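Local structure of terminase large subunit (Bacillus phage spp1, 2WBN) at residues L55-G58 / P63-F66; V89-T94 / P115-A120. The protein packages viral DNA into empty capsids as an ATP-driven motor and cuts the genome as a metal-dependent endonuclease, the latter activity residing in this C-terminal domain. All blocks are in the same frame, centred on the assembly; numbering follows the deposited sequence.

Contact 1: residues L55-G58 / P63-F66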
ATOM      1  N   LEU A  55      -0.479   5.479   2.578  1.00 44.91           N
ATOM      2  CA  LEU A  55      -0.101   5.512   3.984  1.00 44.55           C
ATOM      3  C   LEU A  55      -1.305   5.197   4.837  1.00 44.47           C
ATOM      4  O   LEU A  55      -2.343   5.842   4.711  1.00 44.81           O
ATOM      5  CB  LEU A  55       0.472   6.882   4.354  1.00 44.78           C
ATOM      6  CG  LEU A  55       0.790   7.098   5.835  1.00 43.59           C
ATOM      7  CD1 LEU A  55       1.832   6.123   6.342  1.00 44.92           C
ATOM      8  CD2 LEU A  55       1.243   8.526   6.054  1.00 44.28           C
ATOM      9  N   ASP A  56      -1.162   4.183   5.682  1.00 44.47           N
ATOM     10  CA  ASP A  56      -2.092   3.900   6.726  1.00 45.19           C
ATOM     11  C   ASP A  56      -1.414   4.226   8.057  1.00 45.01           C
ATOM     12  O   ASP A  56      -0.281   3.828   8.274  1.00 45.12           O
ATOM     13  CB  ASP A  56      -2.533   2.442   6.694  1.00 45.59           C
ATOM     14  CG  ASP A  56      -3.673   2.178   7.668  1.00 46.49           C
ATOM     15  OD1 ASP A  56      -3.419   2.132   8.897  1.00 47.75           O
ATOM     16  OD2 ASP A  56      -4.836   2.076   7.217  1.00 50.77           O
ATOM     17  N   PHE A  57      -2.110   4.946   8.933  1.00 45.48           N
ATOM     18  CA  PHE A  57      -1.502   5.468  10.159  1.00 45.50           C
ATOM     19  C   PHE A  57      -1.387   4.483  11.313  1.00 46.72           C
ATOM     20  O   PHE A  57      -0.672   4.748  12.288  1.00 46.37           O
ATOM     21  CB  PHE A  57      -2.243   6.721  10.626  1.00 45.59           C
ATOM     22  CG  PHE A  57      -2.003   7.914   9.751  1.00 42.58           C
ATOM     23  CD1 PHE A  57      -2.996   8.387   8.917  1.00 41.69           C
ATOM     24  CD2 PHE A  57      -0.758   8.540   9.736  1.00 43.35           C
ATOM     25  CE1 PHE A  57      -2.768   9.488   8.083  1.00 42.38           C
ATOM     26  CE2 PHE A  57      -0.519   9.631   8.911  1.00 42.43           C
ATOM     27  CZ  PHE A  57      -1.526  10.100   8.077  1.00 42.22           C
ATOM     28  N   GLY A  58      -2.082   3.357  11.223  1.00 47.00           N
ATOM     29  CA  GLY A  58      -2.113   2.436  12.348  1.00 48.58           C
ATOM     30  C   GLY A  58      -3.108   2.952  13.373  1.00 49.92           C
ATOM     31  O   GLY A  58      -3.518   4.104  13.336  1.00 52.13           O
ATOM     32  N   PRO A  63       0.152  -1.378  12.902  1.00 46.65           N
ATOM     33  CA  PRO A  63       1.259  -0.507  12.542  1.00 46.10           C
ATOM     34  C   PRO A  63       0.904   0.561  11.523  1.00 45.30           C
ATOM     35  O   PRO A  63       0.013   0.377  10.690  1.00 46.08           O
ATOM     36  CB  PRO A  63       2.269  -1.465  11.911  1.00 45.52           C
ATOM     37  CG  PRO A  63       1.408  -2.498  11.247  1.00 47.20           C
ATOM     38  CD  PRO A  63       0.167  -2.627  12.126  1.00 46.61           C
ATOM     39  N   LEU A  64       1.667   1.639  11.551  1.00 44.54           N
ATOM     40  CA  LEU A  64       1.704   2.552  10.426  1.00 43.95           C
ATOM     41  C   LEU A  64       2.340   1.773   9.265  1.00 43.43           C
ATOM     42  O   LEU A  64       3.285   1.007   9.474  1.00 43.30           O
ATOM     43  CB  LEU A  64       2.522   3.798  10.779  1.00 43.97           C
ATOM     44  CG  LEU A  64       2.866   4.776   9.633  1.00 43.29           C
ATOM     45  CD1 LEU A  64       2.955   6.198  10.242  1.00 43.13           C
ATOM     46  CD2 LEU A  64       4.177   4.410   8.929  1.00 42.13           C
ATOM     47  N   ALA A  65       1.797   1.928   8.067  1.00 43.83           N
ATOM     48  CA  ALA A  65       2.332   1.266   6.864  1.00 45.03           C
ATOM     49  C   ALA A  65       2.364   2.251   5.697  1.00 44.96           C
ATOM     50  O   ALA A  65       1.309   2.734   5.243  1.00 45.65           O
ATOM     51  CB  ALA A  65       1.503   0.049   6.519  1.00 45.52           C
ATOM     52  N   PHE A  66       3.587   2.611   5.295  1.00 45.28           N
ATOM     53  CA  PHE A  66       3.846   3.413   4.103  1.00 45.88           C
ATOM     54  C   PHE A  66       4.250   2.486   2.954  1.00 46.10           C
ATOM     55  O   PHE A  66       5.118   1.625   3.132  1.00 46.18           O
ATOM     56  CB  PHE A  66       4.983   4.404   4.364  1.00 46.25           C
ATOM     57  CG  PHE A  66       5.469   5.110   3.131  1.00 46.17           C
ATOM     58  CD1 PHE A  66       4.776   6.202   2.621  1.00 47.79           C
ATOM     59  CD2 PHE A  66       6.605   4.676   2.472  1.00 48.15           C
ATOM     60  CE1 PHE A  66       5.214   6.852   1.484  1.00 48.87           C
ATOM     61  CE2 PHE A  66       7.050   5.319   1.322  1.00 49.54           C
ATOM     62  CZ  PHE A  66       6.352   6.402   0.826  1.00 49.18           C
TER
HETATM   63  O   HOH W   1      -2.614  -0.443  10.090  1.00 48.67           O

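Contact 2: residues V89-T94 / P115-A120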
ATOM      1  N   VAL A  89       4.353   3.959  16.299  1.00 48.67           N
ATOM      2  CA  VAL A  89       4.064   4.930  15.249  1.00 48.60           C
ATOM      3  C   VAL A  89       4.697   6.300  15.564  1.00 48.56           C
ATOM      4  O   VAL A  89       4.462   6.890  16.637  1.00 47.92           O
ATOM      5  CB  VAL A  89       2.550   5.081  15.061  1.00 49.22           C
ATOM      6  CG1 VAL A  89       2.229   6.148  13.994  1.00 48.32           C
ATOM      7  CG2 VAL A  89       1.910   3.734  14.731  1.00 49.33           C
ATOM      8  N   SER A  90       5.520   6.774  14.636  1.00 48.10           N
ATOM      9  CA  SER A  90       6.129   8.091  14.735  1.00 48.04           C
ATOM     10  C   SER A  90       5.966   8.780  13.395  1.00 47.34           C
ATOM     11  O   SER A  90       6.431   8.278  12.355  1.00 47.38           O
ATOM     12  CB  SER A  90       7.609   7.994  15.101  1.00 48.27           C
ATOM     13  OG  SER A  90       8.231   9.269  14.976  1.00 49.71           O
ATOM     14  N   LEU A  91       5.262   9.906  13.412  1.00 46.56           N
ATOM     15  CA  LEU A  91       5.178  10.752  12.233  1.00 46.62           C
ATOM     16  C   LEU A  91       6.544  11.388  11.934  1.00 46.82           C
ATOM     17  O   LEU A  91       6.902  11.540  10.772  1.00 46.66           O
ATOM     18  CB  LEU A  91       4.090  11.818  12.412  1.00 46.62           C
ATOM     19  CG  LEU A  91       2.657  11.301  12.625  1.00 46.07           C
ATOM     20  CD1 LEU A  91       1.649  12.457  12.567  1.00 46.68           C
ATOM     21  CD2 LEU A  91       2.318  10.233  11.565  1.00 44.81           C
ATOM     22  N   LYS A  92       7.305  11.754  12.966  1.00 47.07           N
ATOM     23  CA  LYS A  92       8.669  12.259  12.745  1.00 48.08           C
ATOM     24  C   LYS A  92       9.506  11.241  11.948  1.00 48.04           C
ATOM     25  O   LYS A  92      10.133  11.590  10.946  1.00 47.69           O
ATOM     26  CB  LYS A  92       9.363  12.586  14.069  1.00 48.32           C
ATOM     27  CG  LYS A  92      10.836  13.029  13.900  1.00 50.79           C
ATOM     28  CD  LYS A  92      11.332  13.879  15.064  1.00 52.37           C
ATOM     29  CE  LYS A  92      12.788  14.345  14.870  1.00 53.79           C
ATOM     30  NZ  LYS A  92      13.009  15.080  13.571  1.00 53.73           N
ATOM     31  N   ARG A  93       9.487   9.985  12.394  1.00 48.62           N
ATOM     32  CA  ARG A  93      10.251   8.891  11.742  1.00 48.81           C
ATOM     33  C   ARG A  93       9.769   8.632  10.324  1.00 48.49           C
ATOM     34  O   ARG A  93      10.564   8.312   9.431  1.00 48.64           O
ATOM     35  CB  ARG A  93      10.177   7.586  12.559  1.00 49.51           C
ATOM     36  CG  ARG A  93      10.904   6.408  11.907  1.00 51.33           C
ATOM     37  CD  ARG A  93      10.984   5.129  12.752  1.00 55.41           C
ATOM     38  NE  ARG A  93      11.824   4.134  12.059  1.00 57.78           N
ATOM     39  CZ  ARG A  93      11.474   2.894  11.692  1.00 59.82           C
ATOM     40  NH1 ARG A  93      10.275   2.392  11.972  1.00 62.18           N
ATOM     41  NH2 ARG A  93      12.359   2.129  11.039  1.00 58.08           N
ATOM     42  N   THR A  94       8.469   8.772  10.111  1.00 47.51           N
ATOM     43  CA  THR A  94       7.888   8.537   8.805  1.00 47.62           C
ATOM     44  C   THR A  94       8.329   9.628   7.825  1.00 46.90           C
ATOM     45  O   THR A  94       8.794   9.327   6.718  1.00 46.21           O
ATOM     46  CB  THR A  94       6.375   8.473   8.918  1.00 47.95           C
ATOM     47  OG1 THR A  94       6.033   7.458   9.876  1.00 51.14           O
ATOM     48  CG2 THR A  94       5.742   8.152   7.596  1.00 47.21           C
ATOM     49  N   PRO A 115      -7.342  12.813  10.276  1.00 41.03           N
ATOM     50  CA  PRO A 115      -7.138  14.102   9.580  1.00 41.51           C
ATOM     51  C   PRO A 115      -6.039  14.969  10.202  1.00 41.14           C
ATOM     52  O   PRO A 115      -5.356  15.673   9.484  1.00 41.94           O
ATOM     53  CB  PRO A 115      -8.502  14.766   9.646  1.00 40.72           C
ATOM     54  CG  PRO A 115      -9.208  14.099  10.777  1.00 41.62           C
ATOM     55  CD  PRO A 115      -8.715  12.684  10.784  1.00 40.76           C
ATOM     56  N   ARG A 116      -5.830  14.877  11.508  1.00 41.99           N
ATOM     57  CA  ARG A 116      -4.827  15.724  12.165  1.00 42.56           C
ATOM     58  C   ARG A 116      -3.412  15.130  12.019  1.00 42.38           C
ATOM     59  O   ARG A 116      -2.424  15.859  12.125  1.00 42.64           O
ATOM     60  CB  ARG A 116      -5.159  15.953  13.635  1.00 42.55           C
ATOM     61  CG  ARG A 116      -6.621  16.347  13.959  1.00 45.89           C
ATOM     62  CD  ARG A 116      -7.165  17.458  13.098  1.00 46.83           C
ATOM     63  NE  ARG A 116      -7.042  18.765  13.704  1.00 48.92           N
ATOM     64  CZ  ARG A 116      -6.190  19.724  13.352  1.00 48.86           C
ATOM     65  NH1 ARG A 116      -5.315  19.531  12.381  1.00 52.95           N
ATOM     66  NH2 ARG A 116      -6.198  20.875  13.997  1.00 45.98           N
ATOM     67  N   SER A 117      -3.312  13.823  11.781  1.00 42.54           N
ATOM     68  CA  SER A 117      -2.012  13.205  11.463  1.00 42.08           C
ATOM     69  C   SER A 117      -1.557  13.665  10.097  1.00 41.85           C
ATOM     70  O   SER A 117      -0.379  13.924   9.889  1.00 42.30           O
ATOM     71  CB  SER A 117      -2.075  11.688  11.502  1.00 42.19           C
ATOM     72  OG  SER A 117      -2.358  11.251  12.813  1.00 43.36           O
ATOM     73  N   ILE A 118      -2.496  13.754   9.166  1.00 41.70           N
ATOM     74  CA  ILE A 118      -2.238  14.350   7.854  1.00 42.32           C
ATOM     75  C   ILE A 118      -1.775  15.812   7.975  1.00 43.31           C
ATOM     76  O   ILE A 118      -0.751  16.190   7.399  1.00 43.99           O
ATOM     77  CB  ILE A 118      -3.469  14.231   6.951  1.00 42.23           C
ATOM     78  CG1 ILE A 118      -3.713  12.756   6.598  1.00 42.57           C
ATOM     79  CG2 ILE A 118      -3.293  15.054   5.671  1.00 43.67           C
ATOM     80  CD1 ILE A 118      -4.966  12.522   5.834  1.00 43.30           C
ATOM     81  N   ASP A 119      -2.513  16.606   8.741  1.00 43.64           N
ATOM     82  CA  ASP A 119      -2.151  18.009   9.007  1.00 44.87           C
ATOM     83  C   ASP A 119      -0.734  18.069   9.595  1.00 44.85           C
ATOM     84  O   ASP A 119       0.096  18.839   9.137  1.00 45.51           O
ATOM     85  CB  ASP A 119      -3.122  18.643  10.011  1.00 45.03           C
ATOM     86  CG  ASP A 119      -4.523  18.918   9.432  1.00 47.19           C
ATOM     87  OD1 ASP A 119      -4.709  18.973   8.202  1.00 50.90           O
ATOM     88  OD2 ASP A 119      -5.454  19.113  10.240  1.00 48.29           O
ATOM     89  N   ALA A 120      -0.475  17.246  10.610  1.00 45.04           N
ATOM     90  CA  ALA A 120       0.842  17.165  11.256  1.00 45.14           C
ATOM     91  C   ALA A 120       1.988  16.917  10.272  1.00 45.18           C
ATOM     92  O   ALA A 120       2.994  17.624  10.300  1.00 44.46           O
ATOM     93  CB  ALA A 120       0.845  16.074  12.331  1.00 45.00           C
TER

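Contact 1: residues L55-G58 / P63-F66
Leu55 and Leu64 meet at the apolar centre, where Leu55 CD1 lies 3.7 Å from Leu64 CG. With Leu55 CG anti to the backbone N (chi1 175°) and chi2 near 61°, CD1 is carried across to the partner strand, where it also reaches Phe66 CB at 4.1 Å. Leu55 and Phe66 form an antiparallel non-hydrogen-bonded pair. Next along the strands, Asp56 and Ala65 are a hydrogen-bonded pair on the other face of the sheet: Asp56 N donates to Ala65 O over 2.9 Å, and Ala65 N to Asp56 O over 2.8 Å. At the polar edge, Asp56 OD1 accepts from Gly58 N (2.9 Å), closing an Asx turn, and a water donates to both Asp56 OD1 (2.9 Å) and Pro63 O (2.8 Å). These bonds probably help orient the carboxylate, which binds both manganese ions of the nuclease site; its OD2 is hydrogen-bonded to Tyr197 OH of helix 190-198. The hairpin of strands 51-56 and 64-72 is central to the RNase H-like sheet, with strand 108-110 beside Leu55 and strand 77-86 beside Leu64, while helices 91-100 and 115-124 cover the face of Leu55 and Phe66.

Contact 2: residues V89-T94 / P115-A120
Leu91, which contributes 60 of the 104 Å² buried here, reaches the helix at 115-120 with a single methyl. Its CD1 lies 3.7 Å from Ala120 CB, 3.9 Å from Ser117 CB and 3.7 Å from Ser117 O. Ser117 and Ala120 are three residues apart in the helix, so the methyl touches neighbouring turns on one side of it. Leu91 CG stands anti to its own carbonyl carbon (chi1 -61°), and chi2 of -171° extends CD1 toward the partner. The backbones stay well apart even at their nearest pair, with 7.6 Å between Leu91 CA and Ser117 CA. Ser117 OG is hydrogen-bonded to Glu114 OE1, just before its helix.

Leu91 follows Ser90, the N-cap of helix 91-100, whose OG accepts from Arg93 N at 3.0 Å, nearly straight at 167°. Ser90 O takes Thr94 N (3.1 Å) and Thr94 OG1 (2.6 Å) from opposite faces of its carbonyl plane. Phe57 packs against both Leu91 and Ser117, linking this pair to the domain interior. The contact between the segments is thus small and rests on van der Waals packing, one leucine methyl from the start of one helix lying against the start of the other, without hydrogen bonds or salt bridges between them, while the polar bonding serves each helix separately.

How the contacts relate
Contact 1 is buried within the sheet, and contact 2 is a surface contact between two helices that pack on that sheet; their centres lie 10 Å apart. The larger interface, 307 Å² against 104 Å², combines paired backbone bonds with apolar packing and includes a metal-binding aspartate, whereas the smaller relies on one leucine. They are joined directly: Phe57 CE1 packs 3.7 Å from Ile118 CG1, and Leu64 CD1 lies 3.3 Å from Thr94 OG1, so each helix start touches a residue of the hairpin. Strands 51-56 and 64-72 precede both helices in the chain, and all four segments belong to the RNase H-like nuclease domain.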